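PDB 4IT1: putative glucarate dehydratase from Pseudomonas fluorescens, which probably catalyses the magnesium-dependent dehydration of D-glucarate to 5-dehydro-4-deoxy-D-glucarate, as a member of the enolase superfamily. Local coordinates for residues T104-H109 and S126-N131; Q81-Q86 and S134-A139; F166-F171 and A201-A206; A230-K233 and P239-I242. All coordinates share one frame; numbering follows the deposited sequence.

Interaction 1: residues T104-H109 and S126-N131; sequences TTVAAH and SKAVSN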
loop_
_atom_site.group_PDB
_atom_site.type_symbol
_atom_site.label_atom_id
_atom_site.label_comp_id
_atom_site.label_asym_id
_atom_site.label_seq_id
_atom_site.Cartn_x
_atom_site.Cartn_y
_atom_site.Cartn_z
ATOM N N THR A 104 -6.822 -4.539 20.259
ATOM C CA THR A 104 -7.000 -4.663 21.710
ATOM C C THR A 104 -8.251 -5.469 22.056
ATOM O O THR A 104 -8.234 -6.316 22.954
ATOM C CB THR A 104 -7.064 -3.275 22.370
ATOM O OG1 THR A 104 -5.800 -2.633 22.204
ATOM C CG2 THR A 104 -7.369 -3.376 23.862
ATOM N N THR A 105 -9.320 -5.206 21.316
ATOM C CA THR A 105 -10.590 -5.881 21.496
ATOM C C THR A 105 -10.496 -7.378 21.176
ATOM O O THR A 105 -10.956 -8.211 21.960
ATOM C CB THR A 105 -11.674 -5.204 20.641
ATOM O OG1 THR A 105 -11.696 -3.804 20.938
ATOM C CG2 THR A 105 -13.049 -5.804 20.909
ATOM N N VAL A 106 -9.891 -7.709 20.035
ATOM C CA VAL A 106 -9.707 -9.105 19.620
ATOM C C VAL A 106 -8.803 -9.869 20.593
ATOM O O VAL A 106 -9.054 -11.036 20.884
ATOM C CB VAL A 106 -9.167 -9.209 18.174
ATOM C CG1 VAL A 106 -8.684 -10.620 17.864
ATOM C CG2 VAL A 106 -10.238 -8.795 17.178
ATOM N N ALA A 107 -7.768 -9.196 21.098
ATOM C CA ALA A 107 -6.872 -9.772 22.100
ATOM C C ALA A 107 -7.614 -10.185 23.378
ATOM O O ALA A 107 -7.200 -11.119 24.067
ATOM C CB ALA A 107 -5.748 -8.802 22.424
ATOM N N ALA A 108 -8.711 -9.489 23.675
ATOM C CA ALA A 108 -9.545 -9.774 24.843
ATOM C C ALA A 108 -10.736 -10.664 24.472
ATOM O O ALA A 108 -11.845 -10.484 24.984
ATOM C CB ALA A 108 -10.021 -8.473 25.472
ATOM N N HIS A 109 -10.494 -11.629 23.586
ATOM C CA HIS A 109 -11.548 -12.517 23.103
ATOM C C HIS A 109 -11.012 -13.891 22.697
ATOM O O HIS A 109 -10.057 -13.993 21.923
ATOM C CB HIS A 109 -12.281 -11.872 21.927
ATOM C CG HIS A 109 -13.718 -12.270 21.822
ATOM N ND1 HIS A 109 -14.133 -13.398 21.149
ATOM C CD2 HIS A 109 -14.838 -11.689 22.312
ATOM C CE1 HIS A 109 -15.449 -13.495 21.226
ATOM N NE2 HIS A 109 -15.901 -12.470 21.927
ATOM N N SER A 126 -7.805 -16.280 12.502
ATOM C CA SER A 126 -6.769 -15.291 12.223
ATOM C C SER A 126 -7.316 -14.013 11.556
ATOM O O SER A 126 -6.689 -12.951 11.639
ATOM C CB SER A 126 -5.691 -15.912 11.339
ATOM O OG SER A 126 -6.283 -16.458 10.170
ATOM N N LYS A 127 -8.483 -14.118 10.914
ATOM C CA LYS A 127 -9.094 -12.984 10.203
ATOM C C LYS A 127 -9.823 -11.998 11.116
ATOM O O LYS A 127 -10.372 -11.005 10.635
ATOM C CB LYS A 127 -10.082 -13.471 9.148
ATOM C CG LYS A 127 -9.534 -14.461 8.142
ATOM C CD LYS A 127 -9.100 -13.782 6.860
ATOM C CE LYS A 127 -8.814 -14.821 5.783
ATOM N NZ LYS A 127 -7.680 -15.723 6.154
ATOM N N ALA A 128 -9.834 -12.274 12.419
ATOM C CA ALA A 128 -10.625 -11.496 13.379
ATOM C C ALA A 128 -10.356 -9.990 13.304
ATOM O O ALA A 128 -11.276 -9.195 13.079
ATOM C CB ALA A 128 -10.401 -12.012 14.796
ATOM N N VAL A 129 -9.097 -9.609 13.501
ATOM C CA VAL A 129 -8.691 -8.213 13.414
ATOM C C VAL A 129 -9.043 -7.618 12.036
ATOM O O VAL A 129 -9.627 -6.538 11.960
ATOM C CB VAL A 129 -7.193 -8.051 13.755
ATOM C CG1 VAL A 129 -6.699 -6.644 13.449
ATOM C CG2 VAL A 129 -6.950 -8.387 15.223
ATOM N N SER A 130 -8.733 -8.351 10.966
ATOM C CA SER A 130 -8.939 -7.870 9.597
ATOM C C SER A 130 -10.397 -7.671 9.194
ATOM O O SER A 130 -10.724 -6.662 8.577
ATOM C CB SER A 130 -8.229 -8.773 8.591
ATOM O OG SER A 130 -6.838 -8.563 8.683
ATOM N N ASN A 131 -11.253 -8.640 9.520
ATOM C CA ASN A 131 -12.685 -8.542 9.247
ATOM C C ASN A 131 -13.339 -7.367 9.967
ATOM O O ASN A 131 -14.140 -6.634 9.378
ATOM C CB ASN A 131 -13.401 -9.834 9.629
ATOM C CG ASN A 131 -12.926 -11.018 8.828
ATOM O OD1 ASN A 131 -12.002 -10.908 8.021
ATOM N ND2 ASN A 131 -13.559 -12.164 9.039
#
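Val106 and Val129 bring their CA atoms to 6.4 Å, the nearest backbone approach between the last turn of helix 95-107 and the first turn of helix 128-148. Val106 contributes more than half of the buried surface. Its CG1 branch lies anti to the backbone N (chi1 167°) and reaches the methyl of Ala128, with Val106 CG1 to Ala128 CB at 3.8 Å. The other branch turns to the neighbouring valine: Val106 CG2 rests 3.8 Å from Val129 CG2 and 3.9 Å from Val129 N, touching backbone as well as side chain. Val129 answers with one methyl only, its CG2, which also meets Val106 CB at 3.8 Å, the two valine side chains meeting at a slant. The contact is one of packing, methyl on methyl, with one branch also against the backbone N of Val129, and it lies near the protein surface. With both branches cut back to an alanine here, Ala128 CB would probably lose its partners and Val129 CG2 would keep only the CB contact, opening a gap between the helix ends. Val129 also packs on Val102 and Gln103, further back along helix 95-107. The contact thus joins two consecutive helices of the N-terminal domain, with helix 74-87 beside the first, where Thr105 touches Gln82 and Val83, and helix 316-319 beside the second, where Lys127 and Asn131 lie against Tyr318.

Interaction 2: residues Q81-Q86 and S134-A139; sequences QQVQSQ and SAFEVA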
loop_
_atom_site.group_PDB
_atom_site.type_symbol
_atom_site.label_atom_id
_atom_site.label_comp_id
_atom_site.label_asym_id
_atom_site.label_seq_id
_atom_site.Cartn_x
_atom_site.Cartn_y
_atom_site.Cartn_z
ATOM N N GLN A 81 -19.976 -5.452 17.679
ATOM C CA GLN A 81 -20.635 -4.835 18.837
ATOM C C GLN A 81 -19.633 -4.334 19.881
ATOM O O GLN A 81 -19.710 -3.189 20.322
ATOM C CB GLN A 81 -21.624 -5.811 19.482
ATOM C CG GLN A 81 -22.937 -5.983 18.733
ATOM C CD GLN A 81 -24.081 -6.418 19.640
ATOM O OE1 GLN A 81 -23.865 -6.969 20.723
ATOM N NE2 GLN A 81 -25.309 -6.166 19.198
ATOM N N GLN A 82 -18.694 -5.198 20.261
ATOM C CA GLN A 82 -17.617 -4.848 21.197
ATOM C C GLN A 82 -16.863 -3.581 20.786
ATOM O O GLN A 82 -16.608 -2.704 21.616
ATOM C CB GLN A 82 -16.627 -6.012 21.317
ATOM C CG GLN A 82 -17.104 -7.189 22.159
ATOM C CD GLN A 82 -16.414 -7.273 23.507
ATOM O OE1 GLN A 82 -15.908 -8.330 23.888
ATOM N NE2 GLN A 82 -16.385 -6.160 24.236
ATOM N N VAL A 83 -16.508 -3.497 19.504
ATOM C CA VAL A 83 -15.735 -2.367 18.982
ATOM C C VAL A 83 -16.607 -1.115 18.864
ATOM O O VAL A 83 -16.167 -0.018 19.220
ATOM C CB VAL A 83 -15.062 -2.700 17.631
ATOM C CG1 VAL A 83 -14.259 -1.510 17.125
ATOM C CG2 VAL A 83 -14.152 -3.912 17.769
ATOM N N GLN A 84 -17.838 -1.299 18.379
ATOM C CA GLN A 84 -18.828 -0.219 18.242
ATOM C C GLN A 84 -18.785 0.815 19.374
ATOM O O GLN A 84 -18.669 2.017 19.120
ATOM C CB GLN A 84 -20.238 -0.811 18.110
ATOM C CG GLN A 84 -21.373 0.144 18.451
ATOM C CD GLN A 84 -22.700 -0.567 18.586
ATOM O OE1 GLN A 84 -22.883 -1.395 19.478
ATOM N NE2 GLN A 84 -23.637 -0.247 17.699
ATOM N N SER A 85 -18.858 0.334 20.614
ATOM C CA SER A 85 -18.893 1.195 21.798
ATOM C C SER A 85 -17.645 2.062 21.962
ATOM O O SER A 85 -17.721 3.163 22.505
ATOM C CB SER A 85 -19.117 0.358 23.063
ATOM O OG SER A 85 -17.978 -0.425 23.368
ATOM N N GLN A 86 -16.504 1.566 21.492
ATOM C CA GLN A 86 -15.234 2.283 21.644
ATOM C C GLN A 86 -15.055 3.457 20.672
ATOM O O GLN A 86 -14.201 4.323 20.887
ATOM C CB GLN A 86 -14.060 1.308 21.539
ATOM C CG GLN A 86 -13.690 0.651 22.858
ATOM C CD GLN A 86 -13.085 -0.735 22.690
ATOM O OE1 GLN A 86 -11.956 -0.981 23.114
ATOM N NE2 GLN A 86 -13.843 -1.651 22.079
ATOM N N SER A 134 -11.870 -3.941 8.563
ATOM C CA SER A 134 -12.492 -3.703 7.263
ATOM C C SER A 134 -13.944 -3.228 7.362
ATOM O O SER A 134 -14.372 -2.375 6.583
ATOM C CB SER A 134 -12.429 -4.961 6.405
ATOM O OG SER A 134 -13.256 -4.845 5.256
ATOM N N ALA A 135 -14.694 -3.794 8.308
ATOM C CA ALA A 135 -16.111 -3.466 8.480
ATOM C C ALA A 135 -16.318 -1.966 8.727
ATOM O O ALA A 135 -17.166 -1.329 8.087
ATOM C CB ALA A 135 -16.711 -4.287 9.611
ATOM N N PHE A 136 -15.515 -1.415 9.636
ATOM C CA PHE A 136 -15.605 -0.014 10.009
ATOM C C PHE A 136 -14.774 0.918 9.119
ATOM O O PHE A 136 -15.186 2.055 8.867
ATOM C CB PHE A 136 -15.250 0.163 11.485
ATOM C CG PHE A 136 -16.221 -0.509 12.418
ATOM C CD1 PHE A 136 -17.575 -0.179 12.392
ATOM C CD2 PHE A 136 -15.789 -1.477 13.317
ATOM C CE1 PHE A 136 -18.477 -0.799 13.246
ATOM C CE2 PHE A 136 -16.685 -2.099 14.177
ATOM C CZ PHE A 136 -18.031 -1.759 14.141
ATOM N N GLU A 137 -13.620 0.435 8.649
ATOM C CA GLU A 137 -12.754 1.199 7.740
ATOM C C GLU A 137 -13.561 1.785 6.582
ATOM O O GLU A 137 -13.465 2.979 6.302
ATOM C CB GLU A 137 -11.596 0.330 7.216
ATOM C CG GLU A 137 -10.478 1.098 6.509
ATOM C CD GLU A 137 -10.375 0.809 5.009
ATOM O OE1 GLU A 137 -11.332 0.282 4.399
ATOM O OE2 GLU A 137 -9.318 1.119 4.423
ATOM N N VAL A 138 -14.366 0.942 5.937
ATOM C CA VAL A 138 -15.223 1.366 4.835
ATOM C C VAL A 138 -16.131 2.522 5.267
ATOM O O VAL A 138 -16.197 3.544 4.584
ATOM C CB VAL A 138 -16.026 0.180 4.249
ATOM C CG1 VAL A 138 -17.066 0.647 3.238
ATOM C CG2 VAL A 138 -15.081 -0.827 3.606
ATOM N N ALA A 139 -16.794 2.375 6.411
ATOM C CA ALA A 139 -17.691 3.412 6.922
ATOM C C ALA A 139 -16.954 4.701 7.273
ATOM O O ALA A 139 -17.450 5.792 6.989
ATOM C CB ALA A 139 -18.473 2.894 8.116
#
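Val83 and Phe136 supply the apolar part of this contact, in which helix 74-87 meets helix 128-148 inside the N-terminal domain. The backbones stay well apart, the nearest CA atoms being those of Gln84 and Phe136 at 8.8 Å, and the aromatic side chain spans the interval. Phe136 carries its ring beside its own backbone N (chi1 -65°), which sends the ring out to the other helix. There Phe136 CE2 lies 3.9 Å from Val83 CG1, while Phe136 CD2 sits 4.1 Å from the same methyl. The two side chains lie alongside, pointing opposite ways, and the methyl approaches the ring obliquely. Phe136 also packs on Ile56 of strand 50-60.

Contact with the backbone is looser: Phe136 CZ comes to 4.3 Å from Gln84 N, again at a slant to the ring. Gln84 points its own amide elsewhere, giving a weak hydrogen bond to Val28 O.

The side-chain hydrogen bonds made within these segments lie in 81-86. Ser85 OG donates to Gln82 O over 3.2 Å, from a position 36° out of the carbonyl plane, and Gln86 NE2 makes a second, weak bond to that same oxygen at 129°. With both Val83 and Phe136 buried, the chemistry implies that the link between these two segments rests on apolar packing and burial, not on polar pairing.

Interaction 3: residues F166-F171 and A201-A206; sequences FSAYLF and ARMIEA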
loop_
_atom_site.group_PDB
_atom_site.type_symbol
_atom_site.label_atom_id
_atom_site.label_comp_id
_atom_site.label_asym_id
_atom_site.label_seq_id
_atom_site.Cartn_x
_atom_site.Cartn_y
_atom_site.Cartn_z
ATOM N N PHE A 166 -17.796 -7.185 -14.335
ATOM C CA PHE A 166 -18.126 -8.298 -13.454
ATOM C C PHE A 166 -18.531 -9.487 -14.286
ATOM O O PHE A 166 -18.938 -9.333 -15.437
ATOM C CB PHE A 166 -19.281 -7.938 -12.523
ATOM C CG PHE A 166 -18.867 -7.155 -11.315
ATOM C CD1 PHE A 166 -18.495 -7.806 -10.143
ATOM C CD2 PHE A 166 -18.862 -5.764 -11.341
ATOM C CE1 PHE A 166 -18.127 -7.083 -9.019
ATOM C CE2 PHE A 166 -18.488 -5.035 -10.219
ATOM C CZ PHE A 166 -18.119 -5.698 -9.056
ATOM N N SER A 167 -18.426 -10.675 -13.702
ATOM C CA SER A 167 -18.854 -11.881 -14.393
ATOM C C SER A 167 -20.213 -12.330 -13.889
ATOM O O SER A 167 -20.734 -11.813 -12.889
ATOM C CB SER A 167 -17.817 -13.003 -14.247
ATOM O OG SER A 167 -17.525 -13.262 -12.888
ATOM N N ALA A 168 -20.796 -13.275 -14.611
ATOM C CA ALA A 168 -21.995 -13.949 -14.154
ATOM C C ALA A 168 -21.539 -15.126 -13.302
ATOM O O ALA A 168 -20.835 -16.012 -13.806
ATOM C CB ALA A 168 -22.806 -14.435 -15.344
ATOM N N TYR A 169 -21.907 -15.118 -12.020
ATOM C CA TYR A 169 -21.558 -16.222 -11.113
ATOM C C TYR A 169 -22.640 -17.307 -11.120
ATOM O O TYR A 169 -23.684 -17.159 -10.485
ATOM C CB TYR A 169 -21.279 -15.722 -9.684
ATOM C CG TYR A 169 -20.072 -16.408 -9.029
ATOM C CD1 TYR A 169 -19.869 -17.792 -9.149
ATOM C CD2 TYR A 169 -19.129 -15.670 -8.306
ATOM C CE1 TYR A 169 -18.768 -18.411 -8.580
ATOM C CE2 TYR A 169 -18.025 -16.289 -7.724
ATOM C CZ TYR A 169 -17.854 -17.660 -7.864
ATOM O OH TYR A 169 -16.767 -18.288 -7.295
ATOM N N LEU A 170 -22.370 -18.390 -11.849
ATOM C CA LEU A 170 -23.301 -19.499 -12.015
ATOM C C LEU A 170 -23.150 -20.591 -10.952
ATOM O O LEU A 170 -22.029 -20.968 -10.582
ATOM C CB LEU A 170 -23.097 -20.161 -13.378
ATOM C CG LEU A 170 -23.140 -19.362 -14.677
ATOM C CD1 LEU A 170 -23.132 -20.340 -15.848
ATOM C CD2 LEU A 170 -24.358 -18.455 -14.722
ATOM N N PHE A 171 -24.291 -21.127 -10.521
ATOM C CA PHE A 171 -24.359 -22.191 -9.525
ATOM C C PHE A 171 -25.244 -23.320 -10.009
ATOM O O PHE A 171 -26.238 -23.085 -10.699
ATOM C CB PHE A 171 -24.987 -21.667 -8.238
ATOM C CG PHE A 171 -24.089 -20.785 -7.437
ATOM C CD1 PHE A 171 -23.986 -19.429 -7.724
ATOM C CD2 PHE A 171 -23.362 -21.304 -6.369
ATOM C CE1 PHE A 171 -23.164 -18.604 -6.970
ATOM C CE2 PHE A 171 -22.540 -20.484 -5.608
ATOM C CZ PHE A 171 -22.437 -19.132 -5.910
ATOM N N ALA A 201 -27.846 -17.429 -19.605
ATOM C CA ALA A 201 -28.639 -16.625 -20.535
ATOM C C ALA A 201 -29.483 -15.602 -19.782
ATOM O O ALA A 201 -29.460 -14.413 -20.115
ATOM C CB ALA A 201 -29.515 -17.515 -21.404
ATOM N N ARG A 202 -30.189 -16.060 -18.748
ATOM C CA ARG A 202 -31.001 -15.172 -17.925
ATOM C C ARG A 202 -30.185 -14.008 -17.384
ATOM O O ARG A 202 -30.630 -12.861 -17.433
ATOM C CB ARG A 202 -31.663 -15.931 -16.777
ATOM C CG ARG A 202 -32.295 -15.010 -15.746
ATOM C CD ARG A 202 -33.177 -15.772 -14.775
ATOM N NE ARG A 202 -33.575 -14.928 -13.649
ATOM C CZ ARG A 202 -34.539 -15.236 -12.784
ATOM N NH1 ARG A 202 -35.216 -16.376 -12.917
ATOM N NH2 ARG A 202 -34.832 -14.401 -11.792
ATOM N N MET A 203 -28.990 -14.316 -16.883
ATOM C CA MET A 203 -28.117 -13.314 -16.268
ATOM C C MET A 203 -27.521 -12.356 -17.292
ATOM O O MET A 203 -27.476 -11.143 -17.062
ATOM C CB MET A 203 -26.986 -13.992 -15.490
ATOM C CG MET A 203 -27.406 -14.604 -14.167
ATOM S SD MET A 203 -25.977 -15.200 -13.244
ATOM C CE MET A 203 -26.750 -15.702 -11.714
ATOM N N ILE A 204 -27.045 -12.916 -18.406
ATOM C CA ILE A 204 -26.482 -12.130 -19.510
ATOM C C ILE A 204 -27.525 -11.174 -20.107
ATOM O O ILE A 204 -27.240 -9.994 -20.298
ATOM C CB ILE A 204 -25.838 -13.032 -20.594
ATOM C CG1 ILE A 204 -24.634 -13.785 -20.006
ATOM C CG2 ILE A 204 -25.427 -12.209 -21.814
ATOM C CD1 ILE A 204 -24.033 -14.840 -20.911
ATOM N N GLU A 205 -28.727 -11.687 -20.377
ATOM C CA GLU A 205 -29.861 -10.861 -20.810
ATOM C C GLU A 205 -30.131 -9.699 -19.844
ATOM O O GLU A 205 -30.273 -8.550 -20.271
ATOM C CB GLU A 205 -31.118 -11.732 -21.006
ATOM C CG GLU A 205 -32.469 -11.042 -20.792
ATOM C CD GLU A 205 -32.899 -10.155 -21.953
ATOM O OE1 GLU A 205 -33.426 -9.049 -21.693
ATOM O OE2 GLU A 205 -32.724 -10.559 -23.124
ATOM N N ALA A 206 -30.166 -10.000 -18.546
ATOM C CA ALA A 206 -30.597 -9.029 -17.543
ATOM C C ALA A 206 -29.530 -8.011 -17.179
ATOM O O ALA A 206 -29.854 -6.880 -16.817
ATOM C CB ALA A 206 -31.102 -9.743 -16.293
#
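Tyr169 touches Met203 through its backbone alone, for its CB points away from helix 193-207 and its flat ring lies on the other side of the strand. There the ring meets His371 edge-to-face, and Tyr169 OH is hydrogen-bonded to Lys215 NZ, the predicted proton acceptor. Two residues on, the ring of Phe171 stands at about 85° to that of Trp374, whose NE1 also hydrogen-bonds to Tyr169 O.

The helix-facing side is apolar and centres on one thioether. Met203 is extended beyond CG, which carries its sulfur from the helix down to the strand. Met203 SD then lies 3.9 Å from Ala168 CB and just as far, 3.9 Å, from Leu170 CD2, so the sulfur rests against two side chains of alternate strand residues. The terminal methyl goes further: Met203 CE reaches 3.6 Å from Tyr169 O, a contact of packing beside an oxygen already engaged by Trp374.

The strand and helix segments run nearly antiparallel, at 163°, with axes 9.0 Å apart at closest. This is the packing of a beta-alpha unit of the barrel domain of the enolase superfamily: the helix covers the outer side of a strand whose inward tyrosine lies about 5 Å, by nearest atoms, from the bound magnesium.

Interaction 4: residues A230-K233 and P239-I242; sequences ALKK and PLRI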
loop_
_atom_site.group_PDB
_atom_site.type_symbol
_atom_site.label_atom_id
_atom_site.label_comp_id
_atom_site.label_asym_id
_atom_site.label_seq_id
_atom_site.Cartn_x
_atom_site.Cartn_y
_atom_site.Cartn_z
ATOM N N ALA A 230 -20.812 -26.888 -23.037
ATOM C CA ALA A 230 -22.110 -26.367 -23.450
ATOM C C ALA A 230 -22.183 -24.840 -23.320
ATOM O O ALA A 230 -22.771 -24.170 -24.173
ATOM C CB ALA A 230 -23.224 -27.037 -22.662
ATOM N N LEU A 231 -21.578 -24.297 -22.264
ATOM C CA LEU A 231 -21.479 -22.847 -22.086
ATOM C C LEU A 231 -20.584 -22.169 -23.132
ATOM O O LEU A 231 -20.870 -21.047 -23.560
ATOM C CB LEU A 231 -20.967 -22.505 -20.685
ATOM C CG LEU A 231 -21.965 -22.503 -19.530
ATOM C CD1 LEU A 231 -21.221 -22.565 -18.204
ATOM C CD2 LEU A 231 -22.856 -21.274 -19.589
ATOM N N LYS A 232 -19.499 -22.847 -23.514
ATOM C CA LYS A 232 -18.567 -22.359 -24.540
ATOM C C LYS A 232 -19.239 -22.397 -25.913
ATOM O O LYS A 232 -19.080 -21.476 -26.723
ATOM C CB LYS A 232 -17.290 -23.212 -24.552
ATOM C CG LYS A 232 -16.173 -22.701 -25.451
ATOM C CD LYS A 232 -15.213 -23.831 -25.809
ATOM C CE LYS A 232 -14.083 -23.372 -26.723
ATOM N NZ LYS A 232 -13.054 -22.559 -26.007
ATOM N N LYS A 233 -19.984 -23.474 -26.155
ATOM C CA LYS A 233 -20.778 -23.637 -27.362
ATOM C C LYS A 233 -21.857 -22.560 -27.434
ATOM O O LYS A 233 -22.005 -21.899 -28.462
ATOM C CB LYS A 233 -21.404 -25.032 -27.397
ATOM C CG LYS A 233 -22.047 -25.398 -28.724
ATOM C CD LYS A 233 -22.668 -26.783 -28.667
ATOM C CE LYS A 233 -23.436 -27.087 -29.943
ATOM N NZ LYS A 233 -23.981 -28.471 -29.947
ATOM N N PRO A 239 -15.118 -15.279 -21.874
ATOM C CA PRO A 239 -14.083 -15.897 -21.040
ATOM C C PRO A 239 -14.731 -16.743 -19.939
ATOM O O PRO A 239 -15.636 -16.261 -19.241
ATOM C CB PRO A 239 -13.343 -14.693 -20.442
ATOM C CG PRO A 239 -13.664 -13.548 -21.348
ATOM C CD PRO A 239 -15.072 -13.808 -21.795
ATOM N N LEU A 240 -14.292 -17.997 -19.819
ATOM C CA LEU A 240 -14.871 -18.938 -18.851
ATOM C C LEU A 240 -13.906 -19.307 -17.720
ATOM O O LEU A 240 -12.717 -19.562 -17.956
ATOM C CB LEU A 240 -15.364 -20.207 -19.554
ATOM C CG LEU A 240 -16.392 -20.047 -20.681
ATOM C CD1 LEU A 240 -16.586 -21.357 -21.433
ATOM C CD2 LEU A 240 -17.719 -19.542 -20.145
ATOM N N ARG A 241 -14.438 -19.319 -16.498
ATOM C CA ARG A 241 -13.683 -19.646 -15.279
ATOM C C ARG A 241 -14.490 -20.591 -14.373
ATOM O O ARG A 241 -15.724 -20.595 -14.421
ATOM C CB ARG A 241 -13.373 -18.370 -14.495
ATOM C CG ARG A 241 -12.617 -17.305 -15.261
ATOM C CD ARG A 241 -13.108 -15.914 -14.888
ATOM N NE ARG A 241 -12.698 -14.933 -15.891
ATOM C CZ ARG A 241 -13.217 -13.716 -16.043
ATOM N NH1 ARG A 241 -14.195 -13.279 -15.259
ATOM N NH2 ARG A 241 -12.750 -12.929 -17.000
ATOM N N ILE A 242 -13.790 -21.377 -13.548
ATOM C CA ILE A 242 -14.439 -22.237 -12.538
ATOM C C ILE A 242 -13.780 -22.160 -11.171
ATOM O O ILE A 242 -12.576 -21.932 -11.069
ATOM C CB ILE A 242 -14.487 -23.723 -12.947
ATOM C CG1 ILE A 242 -13.106 -24.207 -13.405
ATOM C CG2 ILE A 242 -15.553 -23.953 -14.000
ATOM C CD1 ILE A 242 -12.958 -25.711 -13.452
#
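Leu240 has CG anti to its carbonyl carbon (chi1 -57°) and CD1 continuing the chain outward (chi2 170°), a shape that carries the fork of the side chain across to Leu231 and Lys232. These residues belong to the beta-alpha-beta unit of strand 212-215, helix 221-234 and strand 240-243 in the barrel domain, and the contact is the return leg, where the chain leaves the helix and re-enters the sheet. Lys232 places CG anti to its backbone N (chi1 -173°), and from there its chain leads away from the strand, bending at the last torsion. What it offers Leu240 is therefore the root of the side chain rather than the amine, and NZ makes a long, weak ion pair with Asp263 instead. Leu231, buried, turns toward the strand and also packs on Ile196 and Ala200 of helix 193-207. Leu240 in turn rests on Ile212 of the neighbouring strand and on Ile228 one turn back along the helix, which makes it a shared element of sheet and helix packing. Its two methyls divide the work: Leu240 CD2 stands a loose 4.4 Å from Leu231 CB, while Leu240 CD1 lies closer, 3.7 Å from Lys232 CB and 3.8 Å from Lys232 CA.

From the N terminus, interaction 2 opens first, at 81-86, and closes at 134-139; interaction 1 is nested within that loop, joining 104-109 to 126-131. Both use helix 128-148, against helices 95-107 and 74-87 in turn, and they meet where Thr105 packs on Gln82 and Val83, so three helices of the N-terminal domain are bound into one group. The chain then passes to the barrel, where interaction 3 and interaction 4 close in series, neither crossing the other. Each sets a helix on the same sheet, and they touch where Leu170 CD1 lies 3.8 Å from Leu231 CD1. The two pairs lie on opposite sides of the chain's centre.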